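Local structure of FERM, RhoGEF and pleckstrin domain protein 2 (Danio rerio, 6D21) at residues R7-G10 / L11-Q15; D32-R36 / I37-E41; F269-N272 / C273-H277. The protein probably acts as a guanine nucleotide exchange factor that activates RAC1 in semaphorin and integrin signalling, this chain being its membrane-targeting FERM domain. One frame throughout, in Å; residues are numbered along the deposited sequence.

Interaction 1. Residues R7-G10 / L11-Q15; sequences RVQG and LDEAQ
Q15 and R7 meet across a tight reversal of the chain, R7 NH1 giving its hydrogen to Q15 OE1 at 3.1 Å along a nearly straight path (166°). The acceptor lies in the guanidinium plane and the donor in the carbonyl plane of the amide, although the two flat groups are turned 79° against each other. Bends at chi2 and chi3 of R7 bring the guanidinium to that oxygen. The other end of the amide, Q15 NE2, reaches Q9 OE1 in a weak hydrogen bond of 3.5 Å; the two bonds probably fix which way round the Q15 amide sits, the weak one contributing less. Q9 and Q15 form an antiparallel non-hydrogen-bonded pair with CA atoms 4.1 Å apart, their side chains on one face of the sheet.

The compact part is the turn itself. G10 N donates to A14 O at 2.8 Å, and E13 N returns to G10 O at 3.0 Å, closing a type I turn over G10-E13. A side chain on G10 would run into D12 OD1, which accepts from A14 N (3.1 Å) in an Asx turn. By contrast, D12, E13 and A14 are exposed, while L11 turns inward onto L102 and R106 of helix 94-110. With E13 at positive phi (71°), this is the type I turn plus G1-type bulge of ubiquitin's first hairpin, here joining strands 3-9 and 15-21.

Interaction 2. Residues D32-R36 / I37-E41; sequences DVFRR and INLIE
A Schellman motif ends helix 26-36, with N38 as its C-prime residue at positive phi (53°). Its defining long bond runs from L39 N to F34 O at 2.8 Å, with the donor in the carbonyl plane; the inner bond, N38 N to R35 O, is weak at 3.1 Å. One step earlier I37 N still keeps the helical bond to V33 O (3.1 Å, 165°). F34 and L39 also meet through their side chains, L39 CD2 lying 3.9 Å from F34 CD1, the apolar contact usual in this motif. CG1 of I37, set between the backbone N and the carbonyl carbon (chi1 69°), lies 3.4 Å from V33 O. Replacing I37 by an alanine would probably open a gap beside V33 O and against F95, leaving L39 alone of the two residues to pack on that ring. Within the last turns R35 NH2 meets D32 OD1 in a salt bridge of 2.8 Å, from above the carboxylate plane. R36 points its guanidinium elsewhere, to E16 and the carbonyl of F17 on strand 15-21. Around the motif, V33 packs on L47 and F34 on F45, both of strand 45-50, whereas I37 and L39 meet F95 of helix 94-110.

Interaction 3. Residues F269-N272 / C273-H277; sequences FWKN and CVEHH
The backbone of F269-H277 is regular alpha helix, with V274 N to W270 O at 2.9 Å and E275 N to K271 O at 2.9 Å setting an i to i+4 spacing. This is the C-terminal helix of the PH-like lobe, 263-281, and its side chains pair at that spacing. C273 SG sits over one face of the F269 ring, 3.7 Å from the centroid and 20° off the normal, a sulfur-aromatic contact displaced toward the rim. F269 CG stands opposite its own backbone N (chi1 -179°), which carries the ring under that sulfur. V274 CG2 makes a CH-pi contact with W270, 3.9 Å from the six-membered ring centroid, while W270 NE1 is spent on the carbonyl of L233. K271 NZ and E275 OE2 stand 4.5 Å apart, too far for a salt bridge, though their charges may still attract weakly. The inward side, F269 and C273, rests against F240 of strand 239-244 and, with H276, on strand 203-209. The N272 amide and the H276 imidazole run alongside each other in the same direction, nearly perpendicular (77°). N272 O is gripped twice, by H276 N and by H276 ND1 at 3.0 Å, the two donors arriving from opposite faces of its carbonyl plane.

Overall arrangement
From the N terminus, interaction 1 closes the hairpin between strands 3-9 and 15-21, and interaction 2 follows at the end of helix 26-36, before strand 45-50. Both belong to the ubiquitin-like lobe, their centres 13 Å apart, and they touch where V8 CG2 and V33 CG2 pack at 4.1 Å, linking the sheet to the helix. Each also reaches helix 94-110 of the central lobe, through L11 and through L39. Interaction 3 comes much later, within helix 263-281 of the PH-like lobe, about 13 Å at nearest atoms from interaction 2 and about 15 Å from interaction 1. The three run in series; none nests within or crosses another.

Interaction 1. Residues R7-G10 / L11-Q15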
# COMPACT_ATOMS: atom_id res chain seq x y z
N ARG A 7 11.22 -14.62 9.02
CA ARG A 7 9.79 -14.86 9.03
C ARG A 7 9.10 -13.78 8.20
O ARG A 7 9.25 -12.58 8.46
CB ARG A 7 9.27 -14.84 10.46
CG ARG A 7 7.79 -15.06 10.63
CD ARG A 7 7.25 -14.30 11.84
NE ARG A 7 8.00 -14.52 13.07
CZ ARG A 7 7.59 -15.28 14.08
NH1 ARG A 7 6.42 -15.92 14.02
NH2 ARG A 7 8.35 -15.40 15.16
N VAL A 8 8.35 -14.20 7.19
CA VAL A 8 7.66 -13.22 6.35
C VAL A 8 6.17 -13.49 6.30
O VAL A 8 5.73 -14.59 5.96
CB VAL A 8 8.21 -13.21 4.93
CG1 VAL A 8 7.37 -12.29 4.05
CG2 VAL A 8 9.68 -12.79 4.93
N GLN A 9 5.39 -12.48 6.65
CA GLN A 9 3.95 -12.58 6.57
C GLN A 9 3.45 -12.23 5.17
O GLN A 9 3.78 -11.16 4.64
CB GLN A 9 3.31 -11.64 7.59
CG GLN A 9 1.81 -11.58 7.48
CD GLN A 9 1.19 -10.85 8.65
OE1 GLN A 9 1.19 -11.35 9.79
NE2 GLN A 9 0.69 -9.65 8.40
N GLY A 10 2.65 -13.12 4.58
CA GLY A 10 2.11 -12.87 3.25
C GLY A 10 0.95 -11.88 3.30
O GLY A 10 0.52 -11.48 4.38
N LEU A 11 0.45 -11.48 2.13
CA LEU A 11 -0.70 -10.60 2.10
C LEU A 11 -1.95 -11.33 2.60
O LEU A 11 -2.92 -10.71 3.04
CB LEU A 11 -0.91 -10.05 0.69
CG LEU A 11 -0.25 -8.68 0.51
CD1 LEU A 11 -0.07 -8.29 -0.98
CD2 LEU A 11 -1.09 -7.63 1.24
N ASP A 12 -1.91 -12.66 2.54
CA ASP A 12 -3.01 -13.47 3.06
C ASP A 12 -2.87 -13.72 4.56
O ASP A 12 -3.57 -14.56 5.13
CB ASP A 12 -3.09 -14.80 2.31
CG ASP A 12 -1.74 -15.50 2.20
OD1 ASP A 12 -0.88 -15.27 3.07
OD2 ASP A 12 -1.55 -16.28 1.24
N GLU A 13 -1.93 -12.98 5.16
CA GLU A 13 -1.63 -13.03 6.60
C GLU A 13 -0.93 -14.32 7.07
O GLU A 13 -0.52 -14.42 8.23
CB GLU A 13 -2.89 -12.80 7.42
CG GLU A 13 -3.35 -11.35 7.43
CD GLU A 13 -4.35 -11.08 8.54
OE1 GLU A 13 -4.88 -12.06 9.10
OE2 GLU A 13 -4.60 -9.90 8.85
N ALA A 14 -0.78 -15.28 6.17
CA ALA A 14 -0.02 -16.49 6.46
C ALA A 14 1.50 -16.25 6.53
O ALA A 14 2.11 -15.72 5.60
CB ALA A 14 -0.32 -17.55 5.40
N GLN A 15 2.12 -16.67 7.63
CA GLN A 15 3.55 -16.49 7.81
C GLN A 15 4.35 -17.72 7.39
O GLN A 15 4.08 -18.84 7.85
CB GLN A 15 3.88 -16.16 9.27
CG GLN A 15 3.21 -14.89 9.79
CD GLN A 15 3.67 -14.56 11.19
OE1 GLN A 15 4.37 -15.35 11.83
NE2 GLN A 15 3.28 -13.38 11.68

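Interaction 2. Residues D32-R36 / I37-E41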
# COMPACT_ATOMS: atom_id res chain seq x y z
N ASP A 32 13.35 -14.92 -3.03
CA ASP A 32 12.91 -16.16 -2.41
C ASP A 32 11.42 -16.12 -2.05
O ASP A 32 10.72 -17.12 -2.19
CB ASP A 32 13.75 -16.47 -1.17
CG ASP A 32 15.16 -16.91 -1.51
OD1 ASP A 32 15.44 -17.15 -2.71
OD2 ASP A 32 15.99 -17.01 -0.58
N VAL A 33 10.93 -14.97 -1.60
CA VAL A 33 9.51 -14.83 -1.29
C VAL A 33 8.69 -14.94 -2.58
O VAL A 33 7.71 -15.69 -2.63
CB VAL A 33 9.18 -13.48 -0.57
CG1 VAL A 33 7.67 -13.24 -0.54
CG2 VAL A 33 9.76 -13.45 0.86
N PHE A 34 9.07 -14.18 -3.60
CA PHE A 34 8.40 -14.25 -4.90
C PHE A 34 8.39 -15.69 -5.46
O PHE A 34 7.38 -16.15 -6.00
CB PHE A 34 9.05 -13.28 -5.91
CG PHE A 34 9.00 -11.82 -5.49
CD1 PHE A 34 7.99 -11.35 -4.66
CD2 PHE A 34 9.97 -10.92 -5.91
CE1 PHE A 34 7.94 -10.00 -4.25
CE2 PHE A 34 9.93 -9.58 -5.52
CZ PHE A 34 8.92 -9.12 -4.69
N ARG A 35 9.49 -16.41 -5.32
CA ARG A 35 9.53 -17.81 -5.78
C ARG A 35 8.63 -18.72 -4.95
O ARG A 35 7.91 -19.56 -5.48
CB ARG A 35 10.95 -18.35 -5.76
CG ARG A 35 11.06 -19.82 -6.20
CD ARG A 35 12.50 -20.32 -6.13
NE ARG A 35 13.40 -19.26 -6.57
CZ ARG A 35 14.28 -18.65 -5.79
NH1 ARG A 35 15.04 -17.68 -6.28
NH2 ARG A 35 14.41 -19.02 -4.52
N ARG A 36 8.68 -18.55 -3.63
CA ARG A 36 7.90 -19.40 -2.74
C ARG A 36 6.40 -19.32 -3.09
O ARG A 36 5.74 -20.35 -3.21
CB ARG A 36 8.15 -19.00 -1.28
CG ARG A 36 7.39 -19.81 -0.21
CD ARG A 36 8.00 -21.16 0.05
NE ARG A 36 9.45 -21.10 0.27
CZ ARG A 36 10.04 -20.94 1.45
NH1 ARG A 36 9.32 -20.80 2.56
NH2 ARG A 36 11.37 -20.90 1.52
N ILE A 37 5.88 -18.12 -3.29
CA ILE A 37 4.45 -17.97 -3.58
C ILE A 37 4.18 -17.87 -5.09
O ILE A 37 3.05 -17.66 -5.50
CB ILE A 37 3.85 -16.74 -2.85
CG1 ILE A 37 4.38 -15.42 -3.43
CG2 ILE A 37 4.11 -16.84 -1.34
CD1 ILE A 37 3.70 -14.17 -2.82
N ASN A 38 5.23 -18.05 -5.89
CA ASN A 38 5.14 -18.02 -7.36
C ASN A 38 4.47 -16.74 -7.86
O ASN A 38 3.51 -16.78 -8.62
CB ASN A 38 4.39 -19.25 -7.88
CG ASN A 38 4.75 -19.57 -9.33
OD1 ASN A 38 5.89 -19.37 -9.77
ND2 ASN A 38 3.78 -20.08 -10.08
N LEU A 39 4.98 -15.60 -7.40
CA LEU A 39 4.47 -14.31 -7.82
C LEU A 39 5.18 -13.87 -9.11
O LEU A 39 6.33 -13.45 -9.07
CB LEU A 39 4.69 -13.28 -6.70
CG LEU A 39 4.18 -11.86 -6.98
CD1 LEU A 39 2.76 -11.91 -7.54
CD2 LEU A 39 4.25 -10.95 -5.73
N ILE A 40 4.50 -13.96 -10.25
CA ILE A 40 5.13 -13.60 -11.52
C ILE A 40 5.20 -12.08 -11.71
O ILE A 40 6.25 -11.55 -12.08
CB ILE A 40 4.38 -14.25 -12.71
CG1 ILE A 40 4.31 -15.77 -12.52
CG2 ILE A 40 5.05 -13.92 -14.05
CD1 ILE A 40 3.46 -16.46 -13.57
N GLU A 41 4.11 -11.36 -11.44
CA GLU A 41 4.10 -9.90 -11.57
C GLU A 41 4.57 -9.23 -10.27
O GLU A 41 3.82 -8.49 -9.60
CB GLU A 41 2.71 -9.39 -11.97
CG GLU A 41 2.31 -9.80 -13.40
CD GLU A 41 0.89 -9.40 -13.77
OE1 GLU A 41 0.72 -8.53 -14.65
OE2 GLU A 41 -0.06 -9.97 -13.19

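Interaction 3. Residues F269-N272 / C273-H277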
# COMPACT_ATOMS: atom_id res chain seq x y z
N PHE A 269 10.98 10.22 1.70
CA PHE A 269 9.91 10.59 0.79
C PHE A 269 10.48 10.90 -0.59
O PHE A 269 9.86 10.60 -1.61
CB PHE A 269 9.10 11.79 1.29
CG PHE A 269 7.96 12.16 0.36
CD1 PHE A 269 6.95 11.25 0.10
CD2 PHE A 269 7.93 13.39 -0.28
CE1 PHE A 269 5.90 11.56 -0.76
CE2 PHE A 269 6.90 13.71 -1.14
CZ PHE A 269 5.88 12.79 -1.39
N TRP A 270 11.66 11.52 -0.59
CA TRP A 270 12.38 11.79 -1.83
C TRP A 270 12.67 10.47 -2.57
O TRP A 270 12.36 10.33 -3.75
CB TRP A 270 13.66 12.57 -1.54
CG TRP A 270 14.42 12.91 -2.76
CD1 TRP A 270 14.18 13.93 -3.63
CD2 TRP A 270 15.55 12.21 -3.27
NE1 TRP A 270 15.09 13.91 -4.65
CE2 TRP A 270 15.95 12.87 -4.46
CE3 TRP A 270 16.28 11.09 -2.84
CZ2 TRP A 270 17.04 12.45 -5.21
CZ3 TRP A 270 17.35 10.67 -3.60
CH2 TRP A 270 17.73 11.35 -4.77
N LYS A 271 13.25 9.49 -1.87
CA LYS A 271 13.52 8.18 -2.46
C LYS A 271 12.26 7.53 -3.02
O LYS A 271 12.27 6.96 -4.11
CB LYS A 271 14.16 7.22 -1.45
CG LYS A 271 15.63 7.48 -1.16
CD LYS A 271 16.19 6.43 -0.20
CE LYS A 271 16.34 5.07 -0.87
NZ LYS A 271 17.55 5.02 -1.74
N ASN A 272 11.18 7.60 -2.25
CA ASN A 272 9.90 7.07 -2.67
C ASN A 272 9.43 7.72 -3.97
O ASN A 272 8.84 7.08 -4.83
CB ASN A 272 8.86 7.29 -1.57
CG ASN A 272 7.64 6.39 -1.71
OD1 ASN A 272 7.67 5.40 -2.44
ND2 ASN A 272 6.57 6.73 -1.01
N CYS A 273 9.69 9.02 -4.11
CA CYS A 273 9.27 9.75 -5.29
C CYS A 273 10.12 9.37 -6.51
O CYS A 273 9.60 9.15 -7.60
CB CYS A 273 9.36 11.25 -5.04
SG CYS A 273 8.07 11.90 -3.97
N VAL A 274 11.42 9.30 -6.31
CA VAL A 274 12.35 8.95 -7.37
C VAL A 274 12.13 7.52 -7.88
O VAL A 274 12.16 7.26 -9.10
CB VAL A 274 13.81 9.12 -6.88
CG1 VAL A 274 14.77 8.50 -7.84
CG2 VAL A 274 14.11 10.61 -6.71
N GLU A 275 11.90 6.60 -6.96
CA GLU A 275 11.49 5.23 -7.28
C GLU A 275 10.15 5.12 -8.03
O GLU A 275 10.01 4.33 -8.95
CB GLU A 275 11.41 4.40 -5.99
CG GLU A 275 12.78 4.02 -5.44
CD GLU A 275 12.73 3.45 -4.03
OE1 GLU A 275 11.62 3.34 -3.45
OE2 GLU A 275 13.81 3.12 -3.49
N HIS A 276 9.16 5.91 -7.62
CA HIS A 276 7.89 5.94 -8.33
C HIS A 276 8.06 6.47 -9.74
O HIS A 276 7.51 5.90 -10.69
CB HIS A 276 6.86 6.80 -7.59
CG HIS A 276 5.98 6.03 -6.69
ND1 HIS A 276 6.41 5.53 -5.47
CD2 HIS A 276 4.70 5.61 -6.83
CE1 HIS A 276 5.42 4.87 -4.89
NE2 HIS A 276 4.37 4.90 -5.70
N HIS A 277 8.80 7.56 -9.88
CA HIS A 277 9.02 8.16 -11.18
C HIS A 277 9.73 7.18 -12.11
O HIS A 277 9.34 6.97 -13.26
CB HIS A 277 9.86 9.44 -11.08
CG HIS A 277 10.25 9.99 -12.42
ND1 HIS A 277 11.48 9.74 -13.00
CD2 HIS A 277 9.56 10.74 -13.31
CE1 HIS A 277 11.53 10.33 -14.18
NE2 HIS A 277 10.38 10.94 -14.39